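Local coordinates for Lmo0135 protein (Listeria monocytogenes EGD-e, PDB 5ISU) that is CtaP, the substrate-binding protein of an ABC transporter, and probably captures peptides for uptake, at residues R285-A299 with V461-A473. Residues are numbered along the deposited sequence; the frame is centred on the assembly and turned at random.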
ATOM      1  N   ARG A 285       0.151 -16.279  16.937  1.00 41.77           N
ATOM      2  CA  ARG A 285      -0.504 -15.175  16.258  1.00 41.62           C
ATOM      3  C   ARG A 285      -1.789 -14.625  16.870  1.00 41.38           C
ATOM      4  O   ARG A 285      -1.925 -13.414  16.940  1.00 38.68           O
ATOM      5  CB  ARG A 285      -0.737 -15.548  14.796  1.00 42.14           C
ATOM      6  CG  ARG A 285       0.565 -15.586  14.020  1.00 41.17           C
ATOM      7  CD  ARG A 285       0.384 -16.027  12.596  1.00 39.18           C
ATOM      8  NE  ARG A 285       1.664 -15.958  11.885  1.00 40.33           N
ATOM      9  CZ  ARG A 285       2.570 -16.945  11.824  1.00 41.88           C
ATOM     10  NH1 ARG A 285       3.703 -16.768  11.149  1.00 40.56           N
ATOM     11  NH2 ARG A 285       2.365 -18.110  12.427  1.00 42.59           N
ATOM     12  N   GLU A 286      -2.727 -15.484  17.287  1.00 42.91           N
ATOM     13  CA  GLU A 286      -3.985 -14.986  17.896  1.00 45.69           C
ATOM     14  C   GLU A 286      -3.700 -14.177  19.153  1.00 46.33           C
ATOM     15  O   GLU A 286      -4.381 -13.199  19.420  1.00 45.98           O
ATOM     16  CB  GLU A 286      -4.988 -16.101  18.189  1.00 46.45           C
ATOM     17  CG  GLU A 286      -5.514 -16.754  16.921  1.00 49.90           C
ATOM     18  CD  GLU A 286      -6.793 -17.577  17.109  1.00 55.10           C
ATOM     19  OE1 GLU A 286      -7.194 -18.215  16.114  1.00 57.19           O
ATOM     20  OE2 GLU A 286      -7.406 -17.580  18.216  1.00 57.19           O
ATOM     21  N   GLU A 287      -2.679 -14.581  19.899  1.00 46.92           N
ATOM     22  CA  GLU A 287      -2.265 -13.851  21.099  1.00 50.49           C
ATOM     23  C   GLU A 287      -1.650 -12.495  20.745  1.00 50.21           C
ATOM     24  O   GLU A 287      -1.944 -11.495  21.411  1.00 51.79           O
ATOM     25  CB  GLU A 287      -1.277 -14.673  21.937  1.00 54.20           C
ATOM     26  CG  GLU A 287      -1.907 -15.890  22.618  1.00 57.99           C
ATOM     27  CD  GLU A 287      -0.954 -16.634  23.557  1.00 62.13           C
ATOM     28  OE1 GLU A 287       0.301 -16.470  23.474  1.00 62.75           O
ATOM     29  OE2 GLU A 287      -1.471 -17.401  24.380  1.00 63.15           O
ATOM     30  N   ILE A 288      -0.800 -12.452  19.711  1.00 46.76           N
ATOM     31  CA  ILE A 288      -0.200 -11.176  19.291  1.00 46.05           C
ATOM     32  C   ILE A 288      -1.286 -10.195  18.865  1.00 43.71           C
ATOM     33  O   ILE A 288      -1.279  -9.036  19.270  1.00 45.93           O
ATOM     34  CB  ILE A 288       0.792 -11.337  18.132  1.00 45.41           C
ATOM     35  CG1 ILE A 288       1.991 -12.178  18.572  1.00 46.99           C
ATOM     36  CG2 ILE A 288       1.285  -9.967  17.668  1.00 44.80           C
ATOM     37  CD1 ILE A 288       2.933 -12.559  17.446  1.00 45.57           C
ATOM     38  N   ILE A 289      -2.201 -10.667  18.028  1.00 42.52           N
ATOM     39  CA  ILE A 289      -3.321  -9.851  17.549  1.00 42.75           C
ATOM     40  C   ILE A 289      -4.127  -9.357  18.741  1.00 47.06           C
ATOM     41  O   ILE A 289      -4.436  -8.170  18.840  1.00 48.57           O
ATOM     42  CB  ILE A 289      -4.206 -10.652  16.581  1.00 40.31           C
ATOM     43  CG1 ILE A 289      -3.467 -10.842  15.246  1.00 38.51           C
ATOM     44  CG2 ILE A 289      -5.528  -9.952  16.335  1.00 42.74           C
ATOM     45  CD1 ILE A 289      -4.115 -11.832  14.306  1.00 36.52           C
ATOM     46  N   ASP A 290      -4.429 -10.276  19.650  1.00 48.23           N
ATOM     47  CA  ASP A 290      -5.173  -9.961  20.860  1.00 55.99           C
ATOM     48  C   ASP A 290      -4.481  -8.854  21.677  1.00 57.08           C
ATOM     49  O   ASP A 290      -5.149  -7.968  22.207  1.00 59.78           O
ATOM     50  CB  ASP A 290      -5.317 -11.223  21.729  1.00 60.79           C
ATOM     51  CG  ASP A 290      -6.438 -11.123  22.725  1.00 68.07           C
ATOM     52  OD1 ASP A 290      -7.534 -10.689  22.319  1.00 73.59           O
ATOM     53  OD2 ASP A 290      -6.255 -11.544  23.888  1.00 74.41           O
ATOM     54  N   ALA A 291      -3.151  -8.896  21.755  1.00 54.30           N
ATOM     55  CA  ALA A 291      -2.405  -7.909  22.536  1.00 58.87           C
ATOM     56  C   ALA A 291      -2.158  -6.599  21.788  1.00 61.67           C
ATOM     57  O   ALA A 291      -2.182  -5.530  22.399  1.00 65.80           O
ATOM     58  CB  ALA A 291      -1.084  -8.499  23.028  1.00 57.52           C
ATOM     59  N   ALA A 292      -1.926  -6.680  20.476  1.00 60.12           N
ATOM     60  CA  ALA A 292      -1.642  -5.492  19.662  1.00 58.99           C
ATOM     61  C   ALA A 292      -2.867  -4.604  19.474  1.00 62.68           C
ATOM     62  O   ALA A 292      -2.892  -3.444  19.896  1.00 69.59           O
ATOM     63  CB  ALA A 292      -1.083  -5.904  18.314  1.00 57.48           C
ATOM     64  N   TYR A 293      -3.868  -5.163  18.808  1.00 62.70           N
ATOM     65  CA  TYR A 293      -5.132  -4.500  18.550  1.00 59.63           C
ATOM     66  C   TYR A 293      -5.997  -5.115  19.675  1.00 63.61           C
ATOM     67  O   TYR A 293      -5.505  -5.964  20.416  1.00 73.00           O
ATOM     68  CB  TYR A 293      -5.586  -4.808  17.108  1.00 55.26           C
ATOM     69  CG  TYR A 293      -4.413  -4.786  16.099  1.00 53.13           C
ATOM     70  CD1 TYR A 293      -3.904  -3.587  15.571  1.00 54.32           C
ATOM     71  CD2 TYR A 293      -3.795  -5.966  15.709  1.00 50.10           C
ATOM     72  CE1 TYR A 293      -2.814  -3.582  14.676  1.00 51.69           C
ATOM     73  CE2 TYR A 293      -2.719  -5.974  14.817  1.00 48.96           C
ATOM     74  CZ  TYR A 293      -2.221  -4.785  14.299  1.00 53.04           C
ATOM     75  OH  TYR A 293      -1.120  -4.832  13.417  1.00 45.43           O
ATOM     76  N   GLY A 294      -7.242  -4.700  19.848  1.00 61.79           N
ATOM     77  CA  GLY A 294      -8.044  -5.237  20.963  1.00 63.75           C
ATOM     78  C   GLY A 294      -8.609  -6.639  20.791  1.00 62.70           C
ATOM     79  O   GLY A 294      -8.630  -7.441  21.724  1.00 62.90           O
ATOM     80  N   SER A 295      -9.075  -6.919  19.585  1.00 61.27           N
ATOM     81  CA  SER A 295      -9.714  -8.174  19.253  1.00 56.97           C
ATOM     82  C   SER A 295      -9.314  -8.594  17.858  1.00 56.96           C
ATOM     83  O   SER A 295      -8.546  -7.896  17.183  1.00 57.44           O
ATOM     84  CB  SER A 295     -11.214  -7.959  19.270  1.00 59.18           C
ATOM     85  OG  SER A 295     -11.585  -7.013  18.286  1.00 55.21           O
ATOM     86  N   ASP A 296      -9.888  -9.700  17.399  1.00 55.97           N
ATOM     87  CA  ASP A 296      -9.568 -10.232  16.074  1.00 55.87           C
ATOM     88  C   ASP A 296     -10.304  -9.554  14.905  1.00 54.17           C
ATOM     89  O   ASP A 296     -10.175 -10.002  13.768  1.00 54.10           O
ATOM     90  CB  ASP A 296      -9.819 -11.752  16.030  1.00 59.30           C
ATOM     91  CG  ASP A 296     -11.295 -12.119  16.095  1.00 62.67           C
ATOM     92  OD1 ASP A 296     -12.083 -11.383  16.736  1.00 64.97           O
ATOM     93  OD2 ASP A 296     -11.655 -13.161  15.505  1.00 70.17           O
ATOM     94  N   GLU A 297     -11.091  -8.511  15.172  1.00 53.26           N
ATOM     95  CA  GLU A 297     -11.800  -7.834  14.079  1.00 53.16           C
ATOM     96  C   GLU A 297     -10.854  -6.933  13.273  1.00 47.55           C
ATOM     97  O   GLU A 297     -11.185  -6.548  12.167  1.00 48.23           O
ATOM     98  CB  GLU A 297     -12.985  -6.982  14.597  1.00 56.92           C
ATOM     99  CG  GLU A 297     -13.886  -6.453  13.465  1.00 63.13           C
ATOM    100  CD  GLU A 297     -14.993  -5.495  13.901  1.00 66.83           C
ATOM    101  OE1 GLU A 297     -15.516  -5.601  15.037  1.00 69.01           O
ATOM    102  OE2 GLU A 297     -15.355  -4.625  13.075  1.00 71.25           O
ATOM    103  N   TYR A 298      -9.680  -6.630  13.819  1.00 46.22           N
ATOM    104  CA  TYR A 298      -8.743  -5.692  13.194  1.00 45.29           C
ATOM    105  C   TYR A 298      -7.547  -6.303  12.486  1.00 42.81           C
ATOM    106  O   TYR A 298      -6.771  -5.588  11.841  1.00 44.93           O
ATOM    107  CB  TYR A 298      -8.297  -4.688  14.246  1.00 47.20           C
ATOM    108  CG  TYR A 298      -9.486  -4.083  14.975  1.00 50.25           C
ATOM    109  CD1 TYR A 298     -10.419  -3.299  14.298  1.00 52.85           C
ATOM    110  CD2 TYR A 298      -9.677  -4.296  16.344  1.00 52.64           C
ATOM    111  CE1 TYR A 298     -11.513  -2.748  14.962  1.00 55.14           C
ATOM    112  CE2 TYR A 298     -10.765  -3.749  17.015  1.00 55.09           C
ATOM    113  CZ  TYR A 298     -11.677  -2.978  16.326  1.00 56.24           C
ATOM    114  OH  TYR A 298     -12.755  -2.442  17.000  1.00 61.15           O
ATOM    115  N   ALA A 299      -7.396  -7.615  12.604  1.00 39.42           N
ATOM    116  CA  ALA A 299      -6.310  -8.322  11.947  1.00 40.60           C
ATOM    117  C   ALA A 299      -6.572  -9.821  11.975  1.00 41.22           C
ATOM    118  O   ALA A 299      -7.225 -10.316  12.888  1.00 42.92           O
ATOM    119  CB  ALA A 299      -4.975  -8.006  12.613  1.00 38.95           C
ATOM    120  N   VAL A 461      12.865 -16.229   7.181  1.00 42.72           N
ATOM    121  CA  VAL A 461      13.499 -14.940   6.867  1.00 43.41           C
ATOM    122  C   VAL A 461      12.863 -13.816   7.677  1.00 42.70           C
ATOM    123  O   VAL A 461      13.548 -12.889   8.134  1.00 43.37           O
ATOM    124  CB  VAL A 461      13.393 -14.625   5.364  1.00 43.74           C
ATOM    125  CG1 VAL A 461      14.045 -13.288   5.046  1.00 43.88           C
ATOM    126  CG2 VAL A 461      14.043 -15.744   4.561  1.00 46.54           C
ATOM    127  N   ILE A 462      11.543 -13.886   7.811  1.00 41.70           N
ATOM    128  CA  ILE A 462      10.785 -12.948   8.629  1.00 40.20           C
ATOM    129  C   ILE A 462       9.779 -13.774   9.416  1.00 40.06           C
ATOM    130  O   ILE A 462       9.751 -14.989   9.287  1.00 42.30           O
ATOM    131  CB  ILE A 462      10.009 -11.928   7.777  1.00 39.72           C
ATOM    132  CG1 ILE A 462       8.960 -12.638   6.897  1.00 39.15           C
ATOM    133  CG2 ILE A 462      10.976 -11.107   6.934  1.00 41.10           C
ATOM    134  CD1 ILE A 462       7.927 -11.704   6.308  1.00 39.11           C
ATOM    135  N   TYR A 463       8.972 -13.103  10.223  1.00 38.23           N
ATOM    136  CA  TYR A 463       7.863 -13.728  10.935  1.00 38.49           C
ATOM    137  C   TYR A 463       6.614 -12.920  10.554  1.00 36.47           C
ATOM    138  O   TYR A 463       6.417 -11.835  11.081  1.00 38.15           O
ATOM    139  CB  TYR A 463       8.058 -13.725  12.458  1.00 37.69           C
ATOM    140  CG  TYR A 463       6.944 -14.464  13.179  1.00 36.84           C
ATOM    141  CD1 TYR A 463       6.999 -15.833  13.343  1.00 36.88           C
ATOM    142  CD2 TYR A 463       5.819 -13.794  13.651  1.00 35.71           C
ATOM    143  CE1 TYR A 463       5.982 -16.523  13.969  1.00 36.87           C
ATOM    144  CE2 TYR A 463       4.801 -14.466  14.280  1.00 35.76           C
ATOM    145  CZ  TYR A 463       4.887 -15.841  14.443  1.00 37.00           C
ATOM    146  OH  TYR A 463       3.880 -16.549  15.093  1.00 39.16           O
ATOM    147  N   PRO A 464       5.820 -13.397   9.576  1.00 35.82           N
ATOM    148  CA  PRO A 464       4.580 -12.666   9.223  1.00 35.78           C
ATOM    149  C   PRO A 464       3.596 -12.771  10.375  1.00 36.17           C
ATOM    150  O   PRO A 464       3.245 -13.865  10.765  1.00 37.96           O
ATOM    151  CB  PRO A 464       4.050 -13.402   7.986  1.00 35.59           C
ATOM    152  CG  PRO A 464       5.154 -14.332   7.557  1.00 35.71           C
ATOM    153  CD  PRO A 464       5.997 -14.607   8.759  1.00 36.29           C
ATOM    154  N   ILE A 465       3.177 -11.638  10.930  1.00 35.57           N
ATOM    155  CA  ILE A 465       2.289 -11.650  12.072  1.00 36.10           C
ATOM    156  C   ILE A 465       0.825 -11.656  11.666  1.00 35.68           C
ATOM    157  O   ILE A 465       0.092 -12.573  12.001  1.00 36.37           O
ATOM    158  CB  ILE A 465       2.537 -10.432  12.981  1.00 36.51           C
ATOM    159  CG1 ILE A 465       3.978 -10.417  13.497  1.00 36.23           C
ATOM    160  CG2 ILE A 465       1.564 -10.441  14.153  1.00 37.94           C
ATOM    161  CD1 ILE A 465       4.350  -9.126  14.202  1.00 36.93           C
ATOM    162  N   SER A 466       0.397 -10.618  10.962  1.00 35.71           N
ATOM    163  CA  SER A 466      -1.009 -10.502  10.585  1.00 35.32           C
ATOM    164  C   SER A 466      -1.286  -9.680   9.345  1.00 34.57           C
ATOM    165  O   SER A 466      -0.467  -8.847   8.958  1.00 34.24           O
ATOM    166  CB  SER A 466      -1.781  -9.882  11.750  1.00 35.88           C
ATOM    167  OG  SER A 466      -1.249  -8.611  12.130  1.00 35.62           O
ATOM    168  N   TYR A 467      -2.412  -9.977   8.695  1.00 31.93           N
ATOM    169  CA  TYR A 467      -2.888  -9.179   7.596  1.00 33.66           C
ATOM    170  C   TYR A 467      -3.874  -8.273   8.292  1.00 36.71           C
ATOM    171  O   TYR A 467      -4.872  -8.741   8.861  1.00 38.28           O
ATOM    172  CB  TYR A 467      -3.553 -10.005   6.490  1.00 34.37           C
ATOM    173  CG  TYR A 467      -2.664 -11.121   6.006  1.00 33.55           C
ATOM    174  CD1 TYR A 467      -1.353 -10.853   5.605  1.00 32.95           C
ATOM    175  CD2 TYR A 467      -3.121 -12.429   5.931  1.00 33.46           C
ATOM    176  CE1 TYR A 467      -0.513 -11.854   5.172  1.00 32.40           C
ATOM    177  CE2 TYR A 467      -2.287 -13.444   5.486  1.00 33.73           C
ATOM    178  CZ  TYR A 467      -0.972 -13.144   5.114  1.00 33.32           C
ATOM    179  OH  TYR A 467      -0.096 -14.127   4.677  1.00 32.70           O
ATOM    180  N   ASP A 468      -3.564  -6.979   8.282  1.00 37.66           N
ATOM    181  CA  ASP A 468      -4.335  -5.976   9.009  1.00 39.02           C
ATOM    182  C   ASP A 468      -5.525  -5.331   8.289  1.00 38.60           C
ATOM    183  O   ASP A 468      -5.557  -5.215   7.071  1.00 38.29           O
ATOM    184  CB  ASP A 468      -3.375  -4.888   9.480  1.00 39.74           C
ATOM    185  CG  ASP A 468      -2.381  -5.387  10.517  1.00 43.51           C
ATOM    186  OD1 ASP A 468      -2.386  -6.598  10.860  1.00 42.44           O
ATOM    187  OD2 ASP A 468      -1.591  -4.548  11.004  1.00 45.09           O
ATOM    188  N   ASN A 469      -6.509  -4.919   9.072  1.00 39.73           N
ATOM    189  CA  ASN A 469      -7.686  -4.229   8.528  1.00 41.33           C
ATOM    190  C   ASN A 469      -7.601  -2.771   8.929  1.00 38.18           C
ATOM    191  O   ASN A 469      -6.938  -2.432   9.881  1.00 40.87           O
ATOM    192  CB  ASN A 469      -8.990  -4.817   9.075  1.00 41.55           C
ATOM    193  CG  ASN A 469      -9.178  -6.271   8.707  1.00 43.40           C
ATOM    194  OD1 ASN A 469      -8.783  -6.717   7.628  1.00 43.41           O
ATOM    195  ND2 ASN A 469      -9.781  -7.026   9.611  1.00 44.51           N
ATOM    196  N   ALA A 470      -8.216  -1.907   8.141  1.00 41.05           N
ATOM    197  CA  ALA A 470      -8.317  -0.490   8.456  1.00 39.94           C
ATOM    198  C   ALA A 470      -9.770  -0.298   8.898  1.00 40.42           C
ATOM    199  O   ALA A 470     -10.624  -1.163   8.648  1.00 37.59           O
ATOM    200  CB  ALA A 470      -8.004   0.352   7.245  1.00 40.73           C
ATOM    201  N   VAL A 471     -10.043   0.830   9.552  1.00 42.02           N
ATOM    202  CA  VAL A 471     -11.392   1.139  10.063  1.00 41.79           C
ATOM    203  C   VAL A 471     -11.780   2.574   9.739  1.00 40.80           C
ATOM    204  O   VAL A 471     -10.970   3.493   9.920  1.00 40.82           O
ATOM    205  CB  VAL A 471     -11.463   0.968  11.597  1.00 44.15           C
ATOM    206  CG1 VAL A 471     -12.883   1.162  12.097  1.00 46.64           C
ATOM    207  CG2 VAL A 471     -10.966  -0.409  12.008  1.00 45.19           C
ATOM    208  N   LEU A 472     -13.007   2.749   9.255  1.00 38.50           N
ATOM    209  CA  LEU A 472     -13.571   4.058   8.968  1.00 40.08           C
ATOM    210  C   LEU A 472     -14.828   4.278   9.787  1.00 41.10           C
ATOM    211  O   LEU A 472     -15.571   3.337  10.090  1.00 42.92           O
ATOM    212  CB  LEU A 472     -14.045   4.160   7.526  1.00 40.11           C
ATOM    213  CG  LEU A 472     -13.026   4.026   6.420  1.00 42.50           C
ATOM    214  CD1 LEU A 472     -13.776   3.941   5.103  1.00 42.40           C
ATOM    215  CD2 LEU A 472     -12.030   5.179   6.453  1.00 42.88           C
ATOM    216  N   ALA A 473     -15.097   5.547  10.059  1.00 40.01           N
ATOM    217  CA  ALA A 473     -16.316   5.959  10.704  1.00 41.07           C
ATOM    218  C   ALA A 473     -16.958   6.932   9.717  1.00 40.86           C
ATOM    219  O   ALA A 473     -16.312   7.892   9.282  1.00 38.78           O
ATOM    220  CB  ALA A 473     -16.032   6.630  12.032  1.00 42.77           C
TER
HETATM  221  O   HOH W   1       0.404  -7.032  14.016  1.00 40.68           O
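Arg285 lays its guanidinium flat over one face of the Tyr463 ring, the planes only 13° apart and the centres 4.3 Å from each other, a geometry that qualifies as a cation-pi stack. The same group grips the backbone side-on: NE reaches Pro464 O at 2.9 Å and NH1 shares that oxygen at 3.0 Å, with the acceptor close to the guanidinium plane. Two donors on one carbonyl, together with the ring against one face and Thr319 O bound to NH2, fix the group's rotation. An extended run from CG to NE (chi2 177°, chi3 176°) carries it from the first turn of helix 285-292 to the strand. One turn on, Ile288 CG2 meets Ile465 CG2 at 3.6 Å, the two side chains crossing at about a right angle, while Ile289 CD1 rests against Ser466 CB.

Beyond the helix, the Tyr293 hydroxyl approaches Asp468, its ring nearly perpendicular to the carboxylate. Tyr293 OH lies 2.5 Å from Asp468 OD2, closer than a usual hydrogen bond, so the exact length is doubtful; a water links the Tyr293 hydroxyl with Ser466 OG. Asp468 OD1 takes the Ser466 hydroxyl on its syn lone pair, and OD2 also pairs with Arg257; such a charge would be expected to favour the ionised acid.

Asn469 grips the end of the type I turn Ser295-Tyr298 by two successive carbonyls: its ND2 donates to Glu297 O at 3.0 Å and its N to Tyr298 O at 2.9 Å, each donor standing well above the carbonyl plane. Ala299 then pairs with Asp468 as an antiparallel non-hydrogen-bonded pair. Helix 285-292 thus packs across strand 462-475, and its following loop returns as short strand 299-301, antiparallel to strand 462-475 in the same mixed sheet, an alpha/beta arrangement characteristic of a periplasmic-binding-protein lobe, here within a family 5 solute-binding protein.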